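Local coordinates for lipase aflb (Neosartorya fumigata, PDB 6IDY), which probably hydrolyses ester bonds of lipids, as a fungal lipase of the alpha/beta-hydrolase fold with a bound calcium ion, at residues L106-N111 with A173-Y178; I113-P118 with W194-Q199. All coordinates share one frame; numbering follows the deposited sequence.

Interaction 1 of 2, residues L106-N111 with A173-Y178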
ATOM      1  N   LEU A 106      14.376  -1.255   9.556  1.00 38.97           N
ATOM      2  CA  LEU A 106      14.665   0.129   9.966  1.00 40.37           C
ATOM      3  C   LEU A 106      15.984   0.687   9.447  1.00 48.13           C
ATOM      4  O   LEU A 106      16.051   1.861   9.087  1.00 48.72           O
ATOM      5  CB  LEU A 106      14.603   0.297  11.488  1.00 40.81           C
ATOM      6  CG  LEU A 106      13.232   0.419  12.141  1.00 45.06           C
ATOM      7  CD1 LEU A 106      13.388   0.549  13.623  1.00 45.79           C
ATOM      8  CD2 LEU A 106      12.461   1.639  11.630  1.00 46.28           C
ATOM      9  N   ASN A 107      17.025  -0.148   9.419  1.00 47.49           N
ATOM     10  CA  ASN A 107      18.357   0.238   8.955  1.00 48.76           C
ATOM     11  C   ASN A 107      18.582  -0.063   7.465  1.00 52.34           C
ATOM     12  O   ASN A 107      19.639   0.281   6.925  1.00 53.04           O
ATOM     13  CB  ASN A 107      19.439  -0.387   9.845  1.00 52.03           C
ATOM     14  CG  ASN A 107      19.401   0.129  11.264  1.00 83.68           C
ATOM     15  OD1 ASN A 107      18.882  -0.525  12.174  1.00 79.76           O
ATOM     16  ND2 ASN A 107      19.934   1.325  11.483  1.00 78.35           N
ATOM     17  N   LEU A 108      17.576  -0.659   6.795  1.00 47.20           N
ATOM     18  CA  LEU A 108      17.631  -0.990   5.368  1.00 47.08           C
ATOM     19  C   LEU A 108      17.612   0.288   4.515  1.00 50.04           C
ATOM     20  O   LEU A 108      16.761   1.160   4.726  1.00 48.75           O
ATOM     21  CB  LEU A 108      16.465  -1.930   4.988  1.00 46.78           C
ATOM     22  CG  LEU A 108      16.405  -2.445   3.546  1.00 51.79           C
ATOM     23  CD1 LEU A 108      17.323  -3.641   3.345  1.00 53.12           C
ATOM     24  CD2 LEU A 108      14.986  -2.825   3.166  1.00 53.98           C
ATOM     25  N   ASP A 109      18.559   0.389   3.560  1.00 46.74           N
ATOM     26  CA  ASP A 109      18.710   1.530   2.649  1.00 46.06           C
ATOM     27  C   ASP A 109      17.474   1.803   1.786  1.00 45.44           C
ATOM     28  O   ASP A 109      17.184   2.965   1.509  1.00 43.85           O
ATOM     29  CB  ASP A 109      19.968   1.383   1.777  1.00 49.60           C
ATOM     30  CG  ASP A 109      21.284   1.410   2.540  1.00 69.36           C
ATOM     31  OD1 ASP A 109      21.355   2.094   3.590  1.00 71.19           O
ATOM     32  OD2 ASP A 109      22.251   0.760   2.079  1.00 79.15           O
ATOM     33  N   LEU A 110      16.730   0.744   1.397  1.00 40.00           N
ATOM     34  CA  LEU A 110      15.511   0.851   0.582  1.00 38.59           C
ATOM     35  C   LEU A 110      14.363   1.577   1.310  1.00 37.30           C
ATOM     36  O   LEU A 110      13.461   2.088   0.649  1.00 35.28           O
ATOM     37  CB  LEU A 110      15.011  -0.536   0.113  1.00 39.45           C
ATOM     38  CG  LEU A 110      16.017  -1.528  -0.489  1.00 46.66           C
ATOM     39  CD1 LEU A 110      15.357  -2.869  -0.738  1.00 47.11           C
ATOM     40  CD2 LEU A 110      16.660  -0.990  -1.777  1.00 50.55           C
ATOM     41  N   ASN A 111      14.387   1.601   2.659  1.00 32.02           N
ATOM     42  CA  ASN A 111      13.347   2.237   3.476  1.00 30.74           C
ATOM     43  C   ASN A 111      13.693   3.665   3.913  1.00 33.42           C
ATOM     44  O   ASN A 111      12.882   4.320   4.564  1.00 32.39           O
ATOM     45  CB  ASN A 111      13.011   1.364   4.689  1.00 27.30           C
ATOM     46  CG  ASN A 111      12.378   0.053   4.328  1.00 37.87           C
ATOM     47  OD1 ASN A 111      11.661  -0.071   3.339  1.00 29.84           O
ATOM     48  ND2 ASN A 111      12.615  -0.958   5.133  1.00 32.90           N
ATOM     49  N   ALA A 173       7.655   1.596   2.054  1.00 21.91           N
ATOM     50  CA  ALA A 173       7.614   1.265   0.631  1.00 22.11           C
ATOM     51  C   ALA A 173       8.680   0.282   0.202  1.00 27.31           C
ATOM     52  O   ALA A 173       8.362  -0.696  -0.476  1.00 27.10           O
ATOM     53  CB  ALA A 173       7.720   2.533  -0.200  1.00 22.93           C
ATOM     54  N   GLY A 174       9.925   0.552   0.600  1.00 24.80           N
ATOM     55  CA  GLY A 174      11.089  -0.249   0.249  1.00 25.80           C
ATOM     56  C   GLY A 174      10.907  -1.725   0.494  1.00 31.67           C
ATOM     57  O   GLY A 174      11.040  -2.522  -0.439  1.00 31.55           O
ATOM     58  N   THR A 175      10.559  -2.095   1.740  1.00 29.81           N
ATOM     59  CA  THR A 175      10.332  -3.493   2.103  1.00 30.48           C
ATOM     60  C   THR A 175       9.071  -4.038   1.429  1.00 34.02           C
ATOM     61  O   THR A 175       9.126  -5.142   0.884  1.00 34.19           O
ATOM     62  CB  THR A 175      10.367  -3.708   3.625  1.00 36.80           C
ATOM     63  OG1 THR A 175      11.663  -3.339   4.097  1.00 35.63           O
ATOM     64  CG2 THR A 175      10.124  -5.157   4.003  1.00 35.54           C
ATOM     65  N   THR A 176       7.961  -3.267   1.451  1.00 29.32           N
ATOM     66  CA  THR A 176       6.679  -3.628   0.835  1.00 28.67           C
ATOM     67  C   THR A 176       6.827  -4.106  -0.607  1.00 32.91           C
ATOM     68  O   THR A 176       6.385  -5.209  -0.947  1.00 34.17           O
ATOM     69  CB  THR A 176       5.701  -2.448   0.897  1.00 31.84           C
ATOM     70  OG1 THR A 176       5.432  -2.168   2.262  1.00 29.59           O
ATOM     71  CG2 THR A 176       4.379  -2.701   0.127  1.00 27.22           C
ATOM     72  N   TYR A 177       7.463  -3.281  -1.435  1.00 26.54           N
ATOM     73  CA  TYR A 177       7.589  -3.541  -2.861  1.00 25.65           C
ATOM     74  C   TYR A 177       8.755  -4.440  -3.250  1.00 29.19           C
ATOM     75  O   TYR A 177       8.757  -4.954  -4.362  1.00 28.61           O
ATOM     76  CB  TYR A 177       7.613  -2.218  -3.614  1.00 25.05           C
ATOM     77  CG  TYR A 177       6.248  -1.565  -3.577  1.00 23.29           C
ATOM     78  CD1 TYR A 177       5.162  -2.135  -4.237  1.00 24.10           C
ATOM     79  CD2 TYR A 177       6.027  -0.409  -2.833  1.00 22.70           C
ATOM     80  CE1 TYR A 177       3.896  -1.561  -4.179  1.00 22.66           C
ATOM     81  CE2 TYR A 177       4.763   0.184  -2.778  1.00 22.30           C
ATOM     82  CZ  TYR A 177       3.705  -0.390  -3.467  1.00 24.61           C
ATOM     83  OH  TYR A 177       2.468   0.194  -3.467  1.00 22.36           O
ATOM     84  N   TYR A 178       9.691  -4.696  -2.328  1.00 25.71           N
ATOM     85  CA  TYR A 178      10.821  -5.598  -2.548  1.00 25.96           C
ATOM     86  C   TYR A 178      10.295  -6.991  -2.959  1.00 28.93           C
ATOM     87  O   TYR A 178      10.850  -7.615  -3.862  1.00 29.01           O
ATOM     88  CB  TYR A 178      11.675  -5.683  -1.262  1.00 27.74           C
ATOM     89  CG  TYR A 178      12.847  -6.636  -1.331  1.00 30.28           C
ATOM     90  CD1 TYR A 178      14.095  -6.206  -1.767  1.00 32.79           C
ATOM     91  CD2 TYR A 178      12.722  -7.957  -0.908  1.00 31.51           C
ATOM     92  CE1 TYR A 178      15.185  -7.078  -1.818  1.00 35.00           C
ATOM     93  CE2 TYR A 178      13.802  -8.839  -0.955  1.00 33.33           C
ATOM     94  CZ  TYR A 178      15.030  -8.396  -1.419  1.00 43.15           C
ATOM     95  OH  TYR A 178      16.099  -9.258  -1.456  1.00 48.00           O
TER
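Early in helix 173-178, which follows strand 161-166 of the central sheet, the backbone N-H of Thr-175 is met by Asn-111, the last residue of a short 3-10 turn (109-111). The amide of Asn-111 makes two hydrogen bonds to Thr-175. Its OD1 receives the backbone N of Thr-175 at 2.8 Å; the donor lies in the carbonyl plane on a lone pair, although the N-H is bent to 135°. Its ND2 gives a straighter bond (162°) to Thr-175 OG1, also 2.8 Å long and nearly within the amide plane. A second bond from ND2, to the carbonyl of Tyr-105, further fixes the rotation of the amide. Thr-175 meets it with OG1 anti to its own carbonyl carbon, while Leu-108 CD2 packs on that same oxygen at 3.5 Å.

Gly-174, with no side chain, lets the turn come close: its CA lies 3.1 Å from Asn-111 OD1 and makes a CA-H...O contact of 3.4 Å with Leu-110 O. Farther along the helix, Leu-110 CD1 meets Tyr-178 CD1 obliquely at 3.7 Å, and Phe-101 of helix 96-103 packs against the same tyrosine ring. A side-chain carbonyl accepting a first-turn N-H is a usual way of completing the N-terminal end of a helix, here one joining two sheet strands of an alpha/beta hydrolase.

Interaction 2 of 2, residues I113-P118 with W194-Q199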
ATOM      1  N   ILE A 113      14.289   7.586   4.413  1.00 26.97           N
ATOM      2  CA  ILE A 113      13.521   8.818   4.221  1.00 26.01           C
ATOM      3  C   ILE A 113      14.551   9.962   4.078  1.00 30.07           C
ATOM      4  O   ILE A 113      14.183  11.132   4.067  1.00 29.70           O
ATOM      5  CB  ILE A 113      12.440   9.064   5.331  1.00 28.27           C
ATOM      6  CG1 ILE A 113      13.054   9.343   6.728  1.00 28.80           C
ATOM      7  CG2 ILE A 113      11.422   7.917   5.384  1.00 28.80           C
ATOM      8  CD1 ILE A 113      12.178  10.205   7.667  1.00 30.44           C
ATOM      9  N   HIS A 114      15.843   9.596   3.942  1.00 27.40           N
ATOM     10  CA  HIS A 114      16.971  10.520   3.820  1.00 28.88           C
ATOM     11  C   HIS A 114      17.775  10.304   2.530  1.00 32.78           C
ATOM     12  O   HIS A 114      19.001  10.352   2.543  1.00 32.32           O
ATOM     13  CB  HIS A 114      17.870  10.444   5.072  1.00 30.88           C
ATOM     14  CG  HIS A 114      17.144  10.743   6.347  1.00 34.64           C
ATOM     15  ND1 HIS A 114      16.592  11.992   6.590  1.00 36.66           N
ATOM     16  CD2 HIS A 114      16.893   9.942   7.408  1.00 36.33           C
ATOM     17  CE1 HIS A 114      16.023  11.908   7.781  1.00 35.83           C
ATOM     18  NE2 HIS A 114      16.185  10.697   8.315  1.00 36.14           N
ATOM     19  N   ASN A 115      17.069  10.084   1.408  1.00 29.92           N
ATOM     20  CA  ASN A 115      17.679   9.891   0.091  1.00 29.55           C
ATOM     21  C   ASN A 115      18.258  11.202  -0.415  1.00 33.34           C
ATOM     22  O   ASN A 115      17.729  12.268  -0.101  1.00 32.56           O
ATOM     23  CB  ASN A 115      16.656   9.346  -0.897  1.00 27.71           C
ATOM     24  CG  ASN A 115      16.055   8.029  -0.470  1.00 33.99           C
ATOM     25  OD1 ASN A 115      16.666   6.965  -0.609  1.00 27.04           O
ATOM     26  ND2 ASN A 115      14.848   8.076   0.067  1.00 20.81           N
ATOM     27  N   ARG A 116      19.353  11.129  -1.176  1.00 31.25           N
ATOM     28  CA  ARG A 116      20.020  12.319  -1.704  1.00 32.17           C
ATOM     29  C   ARG A 116      19.753  12.447  -3.196  1.00 36.32           C
ATOM     30  O   ARG A 116      20.419  11.818  -4.021  1.00 36.55           O
ATOM     31  CB  ARG A 116      21.525  12.320  -1.357  1.00 33.66           C
ATOM     32  CG  ARG A 116      21.826  12.208   0.148  1.00 48.45           C
ATOM     33  CD  ARG A 116      21.753  13.546   0.868  1.00 65.18           C
ATOM     34  NE  ARG A 116      21.715  13.393   2.325  1.00 76.35           N
ATOM     35  CZ  ARG A 116      20.606  13.430   3.061  1.00 87.85           C
ATOM     36  NH1 ARG A 116      19.422  13.616   2.485  1.00 72.37           N
ATOM     37  NH2 ARG A 116      20.671  13.284   4.378  1.00 72.72           N
ATOM     38  N   ASN A 117      18.718  13.218  -3.520  1.00 33.40           N
ATOM     39  CA  ASN A 117      18.229  13.432  -4.876  1.00 34.01           C
ATOM     40  C   ASN A 117      18.551  14.845  -5.369  1.00 39.83           C
ATOM     41  O   ASN A 117      18.464  15.788  -4.582  1.00 39.56           O
ATOM     42  CB  ASN A 117      16.717  13.152  -4.938  1.00 33.04           C
ATOM     43  CG  ASN A 117      16.349  11.760  -4.490  1.00 39.72           C
ATOM     44  OD1 ASN A 117      16.928  10.766  -4.941  1.00 28.24           O
ATOM     45  ND2 ASN A 117      15.382  11.658  -3.587  1.00 25.09           N
ATOM     46  N   PRO A 118      18.927  15.018  -6.657  1.00 38.48           N
ATOM     47  CA  PRO A 118      19.274  16.365  -7.140  1.00 39.48           C
ATOM     48  C   PRO A 118      18.083  17.308  -7.250  1.00 43.57           C
ATOM     49  O   PRO A 118      16.944  16.854  -7.338  1.00 41.61           O
ATOM     50  CB  PRO A 118      19.902  16.099  -8.512  1.00 42.09           C
ATOM     51  CG  PRO A 118      19.273  14.829  -8.969  1.00 46.02           C
ATOM     52  CD  PRO A 118      19.083  14.004  -7.726  1.00 40.78           C
ATOM     53  N   TRP A 194      10.311   4.447  -5.366  1.00 25.46           N
ATOM     54  CA  TRP A 194       9.349   4.255  -4.283  1.00 25.26           C
ATOM     55  C   TRP A 194       9.425   5.377  -3.267  1.00 27.91           C
ATOM     56  O   TRP A 194      10.464   6.002  -3.069  1.00 27.44           O
ATOM     57  CB  TRP A 194       9.400   2.863  -3.642  1.00 24.16           C
ATOM     58  CG  TRP A 194      10.755   2.394  -3.230  1.00 26.08           C
ATOM     59  CD1 TRP A 194      11.354   2.586  -2.021  1.00 29.20           C
ATOM     60  CD2 TRP A 194      11.629   1.540  -3.983  1.00 26.55           C
ATOM     61  NE1 TRP A 194      12.576   1.953  -1.994  1.00 29.75           N
ATOM     62  CE2 TRP A 194      12.767   1.296  -3.183  1.00 31.49           C
ATOM     63  CE3 TRP A 194      11.582   0.993  -5.278  1.00 27.77           C
ATOM     64  CZ2 TRP A 194      13.837   0.500  -3.622  1.00 31.39           C
ATOM     65  CZ3 TRP A 194      12.643   0.220  -5.717  1.00 30.04           C
ATOM     66  CH2 TRP A 194      13.757  -0.017  -4.897  1.00 31.46           C
ATOM     67  N   LEU A 195       8.279   5.673  -2.677  1.00 24.65           N
ATOM     68  CA  LEU A 195       8.146   6.764  -1.742  1.00 23.79           C
ATOM     69  C   LEU A 195       8.098   6.261  -0.313  1.00 28.01           C
ATOM     70  O   LEU A 195       7.121   5.646   0.093  1.00 27.33           O
ATOM     71  CB  LEU A 195       6.891   7.559  -2.118  1.00 22.93           C
ATOM     72  CG  LEU A 195       6.584   8.826  -1.353  1.00 26.82           C
ATOM     73  CD1 LEU A 195       7.591   9.936  -1.676  1.00 27.64           C
ATOM     74  CD2 LEU A 195       5.190   9.281  -1.686  1.00 27.42           C
ATOM     75  N   ASN A 196       9.163   6.497   0.449  1.00 25.05           N
ATOM     76  CA  ASN A 196       9.155   6.100   1.850  1.00 24.71           C
ATOM     77  C   ASN A 196       8.556   7.264   2.636  1.00 28.25           C
ATOM     78  O   ASN A 196       9.244   8.256   2.891  1.00 28.40           O
ATOM     79  CB  ASN A 196      10.555   5.732   2.336  1.00 21.37           C
ATOM     80  CG  ASN A 196      11.097   4.482   1.692  1.00 33.38           C
ATOM     81  OD1 ASN A 196      10.461   3.423   1.698  1.00 22.85           O
ATOM     82  ND2 ASN A 196      12.291   4.581   1.125  1.00 23.57           N
ATOM     83  N   ILE A 197       7.249   7.176   2.936  1.00 23.62           N
ATOM     84  CA  ILE A 197       6.528   8.210   3.685  1.00 23.24           C
ATOM     85  C   ILE A 197       6.991   8.188   5.151  1.00 28.35           C
ATOM     86  O   ILE A 197       6.941   7.122   5.770  1.00 27.66           O
ATOM     87  CB  ILE A 197       4.982   8.085   3.524  1.00 25.62           C
ATOM     88  CG1 ILE A 197       4.563   8.284   2.035  1.00 26.21           C
ATOM     89  CG2 ILE A 197       4.237   9.060   4.463  1.00 24.27           C
ATOM     90  CD1 ILE A 197       3.096   7.912   1.676  1.00 27.62           C
ATOM     91  N   PRO A 198       7.501   9.327   5.700  1.00 26.10           N
ATOM     92  CA  PRO A 198       7.962   9.335   7.105  1.00 26.37           C
ATOM     93  C   PRO A 198       6.879   8.902   8.091  1.00 29.41           C
ATOM     94  O   PRO A 198       5.694   9.180   7.877  1.00 27.76           O
ATOM     95  CB  PRO A 198       8.394  10.793   7.335  1.00 28.68           C
ATOM     96  CG  PRO A 198       8.667  11.333   5.958  1.00 32.83           C
ATOM     97  CD  PRO A 198       7.658  10.660   5.078  1.00 27.67           C
ATOM     98  N   GLN A 199       7.296   8.174   9.150  1.00 26.17           N
ATOM     99  CA  GLN A 199       6.440   7.601  10.199  1.00 25.33           C
ATOM    100  C   GLN A 199       5.577   6.467   9.611  1.00 27.25           C
ATOM    101  O   GLN A 199       4.514   6.136  10.147  1.00 26.37           O
ATOM    102  CB  GLN A 199       5.595   8.687  10.925  1.00 26.75           C
ATOM    103  CG  GLN A 199       6.386   9.631  11.848  1.00 41.60           C
ATOM    104  CD  GLN A 199       7.391  10.523  11.150  1.00 64.03           C
ATOM    105  OE1 GLN A 199       8.605  10.297  11.219  1.00 64.17           O
ATOM    106  NE2 GLN A 199       6.922  11.553  10.465  1.00 54.93           N
TER
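Van der Waals contacts of a single side chain, Ile-113, carry most of this meeting between the loop 113-118 and the chain that leaves strand 190-195. The isoleucine places CG1 between its backbone N and carbonyl carbon (chi1 67°), the crowded position, and this spreads its two branches over different partners. Ile-113 CG2, anti to the carbonyl carbon, drops onto the backbone just beyond the strand, 3.3 Å from Asn-196 O and 3.8 Å from Asn-196 CB. The longer branch makes the apolar contact, crossing obliquely to the proline ring, where Ile-113 CD1 lies 3.8 Å from Pro-198 CB and 4.1 Å from Pro-198 CG. Ile-113 CG1 meanwhile sits 3.8 Å above one face of the His-114 ring, toward its rim, so the branch is bordered by its chain neighbour as well. Pro-198 also touches Tyr-211 of helix 205-223, which places this patch beside that helix.

Polar groups take a different course, for no hydrogen bond joins the two segments. Asn-115 directs its CB toward the strand end, yet its ND2 remains 4.5 Å from Asn-196 ND2, two donors with bonds elsewhere. Asn-115 gives its ND2 to Ala-145 O and has its OD1 bonded to His-148 ND1. The buried amide of Asn-196 has ND2 bonded to Leu-110 O and Ser-112 O, and OD1 to Gly-174 N.

The division of labour implies that the methyl groups of Ile-113 supply shape rather than direction: they pack against backbone and proline carbon, while the position of each asparagine is set by hydrogen bonds to neighbouring parts of the fold.

How the interactions relate
Interactions 1 and 2 have centres 11 Å apart on the same side of the chain's centre. The loop between helices 96-103 and 140-145 supplies 106-111 and then 113-118; later come helix 173-178 and strand 190-195, so the segments alternate along the sequence. Residues 106-111 lie mainly on the helix and 113-118 on the end of the strand, with Leu-110 reaching both: besides Asn-196, its O is hydrogen-bonded to Trp-194 NE1 at 2.8 Å. Ala-173 CB packs 3.2 Å from Leu-195 O. Together they tie a long irregular loop to a helix and strand consecutive in the alpha/beta-hydrolase core.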